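Local coordinates for motility protein B (Helicobacter pylori, PDB 3CYP), which probably forms, together with MotA, the stator of the flagellar motor, and may fasten the torque-generating machinery to the cell wall through this periplasmic OmpA-like domain, at residues I39-F44 / V109-S114; S57-A62 / F85-S90; A63-R68 / K105-E110. All coordinates share one frame; numbering follows the deposited sequence.

Contact 1 of 3, residues I39-F44 / V109-S114; sequences INVRGF and VEIFFS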
loop_
_atom_site.group_PDB
_atom_site.type_symbol
_atom_site.label_atom_id
_atom_site.label_comp_id
_atom_site.label_asym_id
_atom_site.label_seq_id
_atom_site.Cartn_x
_atom_site.Cartn_y
_atom_site.Cartn_z
ATOM N N ILE B 39 -9.165 -6.345 -0.429
ATOM C CA ILE B 39 -8.339 -7.034 0.558
ATOM C C ILE B 39 -7.448 -6.009 1.253
ATOM O O ILE B 39 -6.772 -5.230 0.578
ATOM C CB ILE B 39 -7.434 -8.039 -0.179
ATOM C CG1 ILE B 39 -8.310 -9.079 -0.904
ATOM C CG2 ILE B 39 -6.356 -8.639 0.778
ATOM C CD1 ILE B 39 -8.963 -9.997 -0.027
ATOM N N ASN B 40 -7.414 -6.044 2.582
ATOM C CA ASN B 40 -6.541 -5.166 3.423
ATOM C C ASN B 40 -5.589 -6.098 4.138
ATOM O O ASN B 40 -6.014 -7.006 4.849
ATOM C CB ASN B 40 -7.398 -4.337 4.413
ATOM C CG ASN B 40 -6.612 -3.448 5.305
ATOM O OD1 ASN B 40 -6.723 -3.546 6.542
ATOM N ND2 ASN B 40 -5.847 -2.592 4.734
ATOM N N VAL B 41 -4.290 -5.866 3.908
ATOM C CA VAL B 41 -3.225 -6.681 4.449
ATOM C C VAL B 41 -2.748 -5.930 5.691
ATOM O O VAL B 41 -2.201 -4.796 5.610
ATOM C CB VAL B 41 -2.077 -6.788 3.441
ATOM C CG1 VAL B 41 -0.941 -7.617 4.028
ATOM C CG2 VAL B 41 -2.602 -7.326 2.103
ATOM N N ARG B 42 -3.023 -6.536 6.855
ATOM C CA ARG B 42 -2.816 -5.891 8.152
ATOM C C ARG B 42 -1.609 -6.478 8.863
ATOM O O ARG B 42 -1.570 -7.672 9.104
ATOM C CB ARG B 42 -4.030 -6.104 9.063
ATOM C CG ARG B 42 -5.231 -5.510 8.488
ATOM C CD ARG B 42 -6.355 -5.478 9.478
ATOM N NE ARG B 42 -7.486 -4.832 8.838
ATOM C CZ ARG B 42 -8.650 -4.617 9.421
ATOM N NH1 ARG B 42 -8.870 -5.040 10.662
ATOM N NH2 ARG B 42 -9.609 -4.024 8.716
ATOM N N GLY B 43 -0.707 -5.605 9.302
ATOM C CA GLY B 43 0.501 -6.033 10.012
ATOM C C GLY B 43 0.466 -5.716 11.498
ATOM O O GLY B 43 -0.094 -4.701 11.924
ATOM N N PHE B 44 1.072 -6.620 12.284
ATOM C CA PHE B 44 1.084 -6.526 13.738
ATOM C C PHE B 44 2.431 -6.978 14.283
ATOM O O PHE B 44 3.217 -7.658 13.594
ATOM C CB PHE B 44 0.032 -7.395 14.372
ATOM C CG PHE B 44 -1.372 -7.228 13.810
ATOM C CD1 PHE B 44 -2.301 -6.435 14.483
ATOM C CD2 PHE B 44 -1.762 -7.881 12.645
ATOM C CE1 PHE B 44 -3.588 -6.291 14.005
ATOM C CE2 PHE B 44 -3.078 -7.775 12.179
ATOM C CZ PHE B 44 -3.982 -6.965 12.858
ATOM N N VAL B 109 0.840 -11.071 9.986
ATOM C CA VAL B 109 0.047 -10.291 9.019
ATOM C C VAL B 109 -1.246 -11.072 8.846
ATOM O O VAL B 109 -1.216 -12.301 8.739
ATOM C CB VAL B 109 0.788 -10.085 7.712
ATOM C CG1 VAL B 109 -0.201 -9.644 6.607
ATOM C CG2 VAL B 109 1.882 -9.085 7.883
ATOM N N GLU B 110 -2.376 -10.336 8.872
ATOM C CA GLU B 110 -3.729 -10.899 8.692
ATOM C C GLU B 110 -4.339 -10.338 7.424
ATOM O O GLU B 110 -4.104 -9.165 7.093
ATOM C CB GLU B 110 -4.649 -10.573 9.893
ATOM C CG GLU B 110 -4.111 -11.116 11.213
ATOM C CD GLU B 110 -4.962 -10.778 12.398
ATOM O OE1 GLU B 110 -4.603 -11.220 13.514
ATOM O OE2 GLU B 110 -5.968 -10.033 12.245
ATOM N N ILE B 111 -5.149 -11.161 6.761
ATOM C CA ILE B 111 -5.859 -10.779 5.530
ATOM C C ILE B 111 -7.311 -10.468 5.900
ATOM O O ILE B 111 -7.983 -11.321 6.485
ATOM C CB ILE B 111 -5.854 -11.900 4.499
ATOM C CG1 ILE B 111 -4.407 -12.159 3.984
ATOM C CG2 ILE B 111 -6.818 -11.567 3.347
ATOM C CD1 ILE B 111 -3.780 -10.993 3.188
ATOM N N PHE B 112 -7.742 -9.236 5.622
ATOM C CA PHE B 112 -9.123 -8.814 5.798
ATOM C C PHE B 112 -9.805 -8.629 4.463
ATOM O O PHE B 112 -9.259 -7.998 3.543
ATOM C CB PHE B 112 -9.176 -7.563 6.659
ATOM C CG PHE B 112 -9.230 -7.872 8.123
ATOM C CD1 PHE B 112 -8.139 -8.457 8.758
ATOM C CD2 PHE B 112 -10.391 -7.642 8.882
ATOM C CE1 PHE B 112 -8.187 -8.743 10.146
ATOM C CE2 PHE B 112 -10.430 -7.956 10.262
ATOM C CZ PHE B 112 -9.349 -8.506 10.870
ATOM N N PHE B 113 -11.017 -9.161 4.354
ATOM C CA PHE B 113 -11.832 -9.011 3.149
ATOM C C PHE B 113 -12.845 -7.882 3.385
ATOM O O PHE B 113 -13.459 -7.804 4.455
ATOM C CB PHE B 113 -12.621 -10.287 2.910
ATOM C CG PHE B 113 -11.746 -11.494 2.715
ATOM C CD1 PHE B 113 -11.358 -11.867 1.474
ATOM C CD2 PHE B 113 -11.282 -12.195 3.823
ATOM C CE1 PHE B 113 -10.505 -12.977 1.300
ATOM C CE2 PHE B 113 -10.411 -13.293 3.680
ATOM C CZ PHE B 113 -10.047 -13.684 2.432
ATOM N N SER B 114 -13.012 -7.052 2.369
ATOM C CA SER B 114 -14.049 -6.023 2.369
ATOM C C SER B 114 -15.091 -6.469 1.325
ATOM O O SER B 114 -14.809 -6.497 0.131
ATOM C CB SER B 114 -13.457 -4.666 1.999
ATOM O OG SER B 114 -14.472 -3.717 1.744
#
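The guanidinium of Arg42 lies flat on the ring of Phe112, two residues further along the partner strand than Glu110, with which Arg42 pairs. The two planes are 7° apart. CZ of Arg42 is 3.6 Å from the centroid of the Phe112 ring, a cation-pi stack, and NH1 sits over the centre of the ring. CD of Arg42 adds a CH-pi contact to the same face. The Arg42 chain is extended from CG to NE and crosses Phe112 at about a right angle. NE donates in the guanidinium plane to OD1 of Asn40, at 2.7 Å, which helps fix the rotation of the group.

Ile39 works on the other face of the sheet. Its CD1 touches CD1 of Phe113 at 3.4 Å, and its CG2 meets CG2 of Ile111. CG1 of Val41 and CG1 of Val109 are only 3.4 Å apart, a tight fit. The strands run antiparallel. Asn40 with Phe112 and Arg42 with Glu110 are hydrogen-bonded pairs, for example Glu110 N to Arg42 O at 2.8 Å.

These are central strands of the OmpA-like sheet. Strand 83-87 flanks 38-44 and strand 5-6 flanks 108-114. Helix 58-75 packs on the Val41 and Val109 face through Val69, while Tyr88 touches Arg42 on the other.

Contact 2 of 3, residues S57-A62 / F85-S90; sequences SHYELA and FSSYGS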
loop_
_atom_site.group_PDB
_atom_site.type_symbol
_atom_site.label_atom_id
_atom_site.label_comp_id
_atom_site.label_asym_id
_atom_site.label_seq_id
_atom_site.Cartn_x
_atom_site.Cartn_y
_atom_site.Cartn_z
ATOM N N SER B 57 9.887 2.013 15.550
ATOM C CA SER B 57 8.641 1.779 16.239
ATOM C C SER B 57 8.053 0.455 15.788
ATOM O O SER B 57 8.409 -0.060 14.754
ATOM C CB SER B 57 7.646 2.891 15.936
ATOM O OG SER B 57 7.230 2.829 14.577
ATOM N N HIS B 58 7.123 -0.054 16.571
ATOM C CA HIS B 58 6.410 -1.255 16.188
ATOM C C HIS B 58 5.521 -0.934 14.968
ATOM O O HIS B 58 5.282 -1.811 14.109
ATOM C CB HIS B 58 5.587 -1.781 17.343
ATOM C CG HIS B 58 6.409 -2.352 18.464
ATOM N ND1 HIS B 58 6.709 -1.637 19.603
ATOM C CD2 HIS B 58 6.945 -3.581 18.639
ATOM C CE1 HIS B 58 7.414 -2.398 20.425
ATOM N NE2 HIS B 58 7.580 -3.578 19.865
ATOM N N TYR B 59 5.026 0.301 14.873
ATOM C CA TYR B 59 4.249 0.665 13.663
ATOM C C TYR B 59 5.077 0.501 12.403
ATOM O O TYR B 59 4.557 0.028 11.382
ATOM C CB TYR B 59 3.674 2.084 13.731
ATOM C CG TYR B 59 2.476 2.222 14.598
ATOM C CD1 TYR B 59 2.572 2.881 15.830
ATOM C CD2 TYR B 59 1.238 1.676 14.235
ATOM C CE1 TYR B 59 1.454 3.033 16.652
ATOM C CE2 TYR B 59 0.126 1.808 15.059
ATOM C CZ TYR B 59 0.252 2.484 16.271
ATOM O OH TYR B 59 -0.859 2.612 17.069
ATOM N N GLU B 60 6.359 0.875 12.427
ATOM C CA GLU B 60 7.204 0.751 11.229
ATOM C C GLU B 60 7.478 -0.702 10.872
ATOM O O GLU B 60 7.470 -1.066 9.692
ATOM C CB GLU B 60 8.534 1.503 11.373
ATOM C CG GLU B 60 8.363 2.999 11.523
ATOM C CD GLU B 60 9.596 3.653 12.095
ATOM O OE1 GLU B 60 10.693 3.191 11.739
ATOM O OE2 GLU B 60 9.469 4.615 12.884
ATOM N N LEU B 61 7.748 -1.526 11.879
ATOM C CA LEU B 61 7.945 -2.936 11.637
ATOM C C LEU B 61 6.661 -3.596 11.111
ATOM O O LEU B 61 6.717 -4.354 10.136
ATOM C CB LEU B 61 8.413 -3.629 12.930
ATOM C CG LEU B 61 8.458 -5.171 12.940
ATOM C CD1 LEU B 61 9.370 -5.768 11.863
ATOM C CD2 LEU B 61 8.828 -5.655 14.371
ATOM N N ALA B 62 5.530 -3.284 11.745
ATOM C CA ALA B 62 4.232 -3.867 11.294
ATOM C C ALA B 62 3.918 -3.423 9.876
ATOM O O ALA B 62 3.386 -4.185 9.058
ATOM C CB ALA B 62 3.102 -3.500 12.190
ATOM N N PHE B 85 -2.668 -1.891 2.435
ATOM C CA PHE B 85 -2.010 -2.397 3.652
ATOM C C PHE B 85 -2.158 -1.436 4.808
ATOM O O PHE B 85 -2.295 -0.201 4.603
ATOM C CB PHE B 85 -0.546 -2.747 3.409
ATOM C CG PHE B 85 0.391 -1.549 3.344
ATOM C CD1 PHE B 85 0.521 -0.809 2.159
ATOM C CD2 PHE B 85 1.122 -1.155 4.467
ATOM C CE1 PHE B 85 1.397 0.272 2.092
ATOM C CE2 PHE B 85 1.987 -0.052 4.389
ATOM C CZ PHE B 85 2.106 0.651 3.198
ATOM N N SER B 86 -2.149 -1.990 6.013
ATOM C CA SER B 86 -2.365 -1.197 7.196
ATOM C C SER B 86 -1.482 -1.687 8.293
ATOM O O SER B 86 -1.320 -2.883 8.482
ATOM C CB SER B 86 -3.818 -1.211 7.623
ATOM O OG SER B 86 -4.677 -0.683 6.628
ATOM N N SER B 87 -0.895 -0.752 9.016
ATOM C CA SER B 87 -0.097 -1.100 10.190
ATOM C C SER B 87 -0.880 -0.901 11.473
ATOM O O SER B 87 -1.388 0.183 11.727
ATOM C CB SER B 87 1.185 -0.278 10.235
ATOM O OG SER B 87 1.821 -0.604 11.476
ATOM N N TYR B 88 -0.931 -1.946 12.309
ATOM C CA TYR B 88 -1.522 -1.886 13.621
ATOM C C TYR B 88 -0.473 -1.877 14.769
ATOM O O TYR B 88 -0.861 -1.833 15.916
ATOM C CB TYR B 88 -2.540 -3.032 13.782
ATOM C CG TYR B 88 -3.799 -2.747 13.016
ATOM C CD1 TYR B 88 -4.929 -2.318 13.668
ATOM C CD2 TYR B 88 -3.849 -2.857 11.647
ATOM C CE1 TYR B 88 -6.086 -2.010 12.984
ATOM C CE2 TYR B 88 -5.007 -2.541 10.939
ATOM C CZ TYR B 88 -6.120 -2.114 11.615
ATOM O OH TYR B 88 -7.308 -1.833 10.951
ATOM N N GLY B 89 0.812 -1.934 14.437
ATOM C CA GLY B 89 1.871 -1.903 15.449
ATOM C C GLY B 89 1.606 -3.004 16.469
ATOM O O GLY B 89 1.188 -4.119 16.105
ATOM N N SER B 90 1.788 -2.696 17.764
ATOM C CA SER B 90 1.577 -3.688 18.827
ATOM C C SER B 90 0.145 -3.756 19.332
ATOM O O SER B 90 -0.138 -4.456 20.274
ATOM C CB SER B 90 2.527 -3.365 19.987
ATOM O OG SER B 90 2.249 -2.030 20.426
#
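Ser87 and Tyr59 make the polar link of this contact: OG of Ser87 donates to O of Tyr59 at 2.8 Å, in the carbonyl plane and on a lone pair. OG is anti to the backbone N (chi1 175°), which turns it to the helix. CB of Ala62 packs closely beside it, 3.2 Å from Ser87 OG and 3.6 Å from Gly89 N. Gly89 N also gives OG of Ser87 a weak bond. CA of Gly89 comes within 3.9 Å of CA of Tyr59.

The first turn of helix 58-75 is thus held against strand 83-87 and the residues that follow it, within the beta-alpha-beta unit of strands 38-44 and 83-87. Ser57 is the N-cap of that helix; its OG accepts from Glu60 N.

Packing is looser towards the outside. The exposed Tyr59 has Ser87 OG at its ring edge, and CA of Gly89 makes an off-centre CH-pi contact with it. Asn81 of the second subunit packs on Tyr59. On the His58 side, CB of His58 is 3.9 Å from Ser90 N, and CB of Ser90 approaches the imidazole obliquely. NE2 of His58 bonds to O of Thr48.

Contact 3 of 3, residues A63-R68 / K105-E110; sequences ANRAYR and KNNRVE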
loop_
_atom_site.group_PDB
_atom_site.type_symbol
_atom_site.label_atom_id
_atom_site.label_comp_id
_atom_site.label_asym_id
_atom_site.label_seq_id
_atom_site.Cartn_x
_atom_site.Cartn_y
_atom_site.Cartn_z
ATOM N N ALA B 63 4.209 -2.163 9.593
ATOM C CA ALA B 63 4.006 -1.655 8.213
ATOM C C ALA B 63 4.834 -2.375 7.178
ATOM O O ALA B 63 4.340 -2.706 6.068
ATOM C CB ALA B 63 4.326 -0.164 8.146
ATOM N N ASN B 64 6.109 -2.626 7.471
ATOM C CA ASN B 64 6.963 -3.310 6.497
ATOM C C ASN B 64 6.507 -4.751 6.332
ATOM O O ASN B 64 6.507 -5.280 5.227
ATOM C CB ASN B 64 8.469 -3.234 6.826
ATOM C CG ASN B 64 9.332 -3.227 5.578
ATOM O OD1 ASN B 64 10.423 -3.803 5.552
ATOM N ND2 ASN B 64 8.851 -2.583 4.532
ATOM N N ARG B 65 6.086 -5.392 7.420
ATOM C CA ARG B 65 5.492 -6.749 7.301
ATOM C C ARG B 65 4.306 -6.784 6.337
ATOM O O ARG B 65 4.256 -7.594 5.416
ATOM C CB ARG B 65 5.081 -7.298 8.631
ATOM C CG ARG B 65 6.284 -7.688 9.500
ATOM C CD ARG B 65 5.861 -8.064 10.885
ATOM N NE ARG B 65 6.971 -8.641 11.660
ATOM C CZ ARG B 65 6.982 -8.778 12.985
ATOM N NH1 ARG B 65 5.953 -8.398 13.716
ATOM N NH2 ARG B 65 8.050 -9.340 13.594
ATOM N N ALA B 66 3.361 -5.879 6.567
ATOM C CA ALA B 66 2.140 -5.835 5.757
ATOM C C ALA B 66 2.470 -5.451 4.332
ATOM O O ALA B 66 1.975 -6.066 3.379
ATOM C CB ALA B 66 1.152 -4.890 6.364
ATOM N N TYR B 67 3.291 -4.412 4.159
ATOM C CA TYR B 67 3.689 -3.964 2.825
ATOM C C TYR B 67 4.361 -5.098 2.022
ATOM O O TYR B 67 4.045 -5.349 0.870
ATOM C CB TYR B 67 4.603 -2.744 2.963
ATOM C CG TYR B 67 5.278 -2.341 1.670
ATOM C CD1 TYR B 67 4.526 -1.930 0.576
ATOM C CD2 TYR B 67 6.657 -2.430 1.513
ATOM C CE1 TYR B 67 5.129 -1.593 -0.647
ATOM C CE2 TYR B 67 7.275 -2.069 0.298
ATOM C CZ TYR B 67 6.494 -1.635 -0.764
ATOM O OH TYR B 67 7.052 -1.253 -1.984
ATOM N N ARG B 68 5.294 -5.801 2.664
ATOM C CA ARG B 68 6.027 -6.866 2.009
ATOM C C ARG B 68 5.106 -7.999 1.590
ATOM O O ARG B 68 5.232 -8.510 0.497
ATOM C CB ARG B 68 7.155 -7.389 2.911
ATOM C CG ARG B 68 8.318 -6.380 2.937
ATOM C CD ARG B 68 9.437 -6.733 3.865
ATOM N NE ARG B 68 9.766 -8.155 3.912
ATOM C CZ ARG B 68 10.594 -8.797 3.087
ATOM N NH1 ARG B 68 11.187 -8.185 2.068
ATOM N NH2 ARG B 68 10.817 -10.081 3.268
ATOM N N LYS B 105 3.320 -15.156 18.755
ATOM C CA LYS B 105 2.075 -15.281 17.972
ATOM C C LYS B 105 1.584 -13.930 17.437
ATOM O O LYS B 105 0.881 -13.869 16.413
ATOM C CB LYS B 105 0.961 -15.885 18.837
ATOM C CG LYS B 105 1.110 -17.372 19.193
ATOM C CD LYS B 105 0.573 -18.282 18.097
ATOM C CE LYS B 105 1.653 -18.631 17.100
ATOM N NZ LYS B 105 1.217 -18.775 15.715
ATOM N N ASN B 106 1.910 -12.856 18.149
ATOM C CA ASN B 106 1.431 -11.509 17.776
ATOM C C ASN B 106 2.179 -10.882 16.611
ATOM O O ASN B 106 1.772 -9.849 16.098
ATOM C CB ASN B 106 1.438 -10.571 19.000
ATOM C CG ASN B 106 0.392 -10.966 20.054
ATOM O OD1 ASN B 106 -0.685 -11.448 19.718
ATOM N ND2 ASN B 106 0.732 -10.813 21.354
ATOM N N ASN B 107 3.282 -11.483 16.195
ATOM C CA ASN B 107 4.073 -11.006 15.087
ATOM C C ASN B 107 3.537 -11.660 13.824
ATOM O O ASN B 107 3.934 -12.770 13.450
ATOM C CB ASN B 107 5.545 -11.353 15.318
ATOM C CG ASN B 107 6.093 -10.635 16.490
ATOM O OD1 ASN B 107 6.115 -9.407 16.504
ATOM N ND2 ASN B 107 6.436 -11.377 17.552
ATOM N N ARG B 108 2.612 -10.969 13.165
ATOM C CA ARG B 108 1.874 -11.596 12.064
ATOM C C ARG B 108 1.249 -10.573 11.139
ATOM O O ARG B 108 1.161 -9.401 11.453
ATOM C CB ARG B 108 0.802 -12.573 12.590
ATOM C CG ARG B 108 -0.593 -12.031 12.916
ATOM C CD ARG B 108 -0.734 -11.501 14.265
ATOM N NE ARG B 108 -2.052 -10.922 14.557
ATOM C CZ ARG B 108 -2.227 -10.011 15.496
ATOM N NH1 ARG B 108 -1.208 -9.612 16.225
ATOM N NH2 ARG B 108 -3.402 -9.450 15.682
ATOM N N VAL B 109 0.840 -11.071 9.986
ATOM C CA VAL B 109 0.047 -10.291 9.019
ATOM C C VAL B 109 -1.246 -11.072 8.846
ATOM O O VAL B 109 -1.216 -12.301 8.739
ATOM C CB VAL B 109 0.788 -10.085 7.712
ATOM C CG1 VAL B 109 -0.201 -9.644 6.607
ATOM C CG2 VAL B 109 1.882 -9.085 7.883
ATOM N N GLU B 110 -2.376 -10.336 8.872
ATOM C CA GLU B 110 -3.729 -10.899 8.692
ATOM C C GLU B 110 -4.339 -10.338 7.424
ATOM O O GLU B 110 -4.104 -9.165 7.093
ATOM C CB GLU B 110 -4.649 -10.573 9.893
ATOM C CG GLU B 110 -4.111 -11.116 11.213
ATOM C CD GLU B 110 -4.962 -10.778 12.398
ATOM O OE1 GLU B 110 -4.603 -11.220 13.514
ATOM O OE2 GLU B 110 -5.968 -10.033 12.245
#
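Arg65 and Val109 meet where helix 63-68 passes over strand 108-110, with the axes 8.3 Å apart at closest approach and their directions at 51°. The nearest CA atoms are those of Ala66 and Val109, 5.9 Å apart.

Arg65 makes both the apolar and the polar part of the contact. Near the backbone, its CB touches CG2 of Val109 at 3.7 Å. The same methyl also rests against C and O of Arg65 and against N of Ala66, so it packs on the helix backbone as well as on a side chain.

The Arg65 chain then runs extended from CG to NE and carries the guanidinium to the turn before the strand. There NH1 donates to OD1 of Asn107 at 3.0 Å. The oxygen lies at the guanidinium edge, near its plane, while the donor is tilted 20° from the plane of the Asn107 carbonyl. The guanidinium and amide planes are 72° apart. CB of Asn107 is also 3.4 Å from NH1 of Arg65. This buried guanidinium has further acceptors: NE bonds to O of Ser12 and NH1 also to O of Phe44. ND2 of Asn107 bonds to OD2 of Asp46.

NE and NH2 of Arg108 grip OE1 of Glu110 side-on, a salt bridge with NE at 2.8 Å. Both nitrogens reach that oxygen from the same face of the carboxylate plane. NH1 of Arg108 bonds to O of Asn106, so the arginine ties the turn to the strand.

Helix 58-75 thus lies across the sheet, with strand 108-114 between strands 5-6 and 38-44 beneath it. Ala66 also touches Phe85 of strand 83-87, and on another side of the helix Tyr67 packs on Ile74 of the second subunit.

All three contacts belong to one OmpA-like domain. Contact 1 joins the two middle strands of the sheet, 38-44 and 108-114. Contacts 2 and 3 hold successive parts of helix 58-75 to that sheet, contact 2 at strand 83-87 and contact 3 at strand 108-114. Their centres are about 7 Å apart; contact 1 lies about 12 Å from contact 2 and 9 Å from contact 3. Along the chain, contact 2 is nested inside the loop closed by contact 1, whereas contacts 2 and 3 alternate. Contacts 1 and 3 share Val109 and Glu110. Contacts 2 and 3 also touch the second subunit, so the same helix serves both the domain core and the dimer.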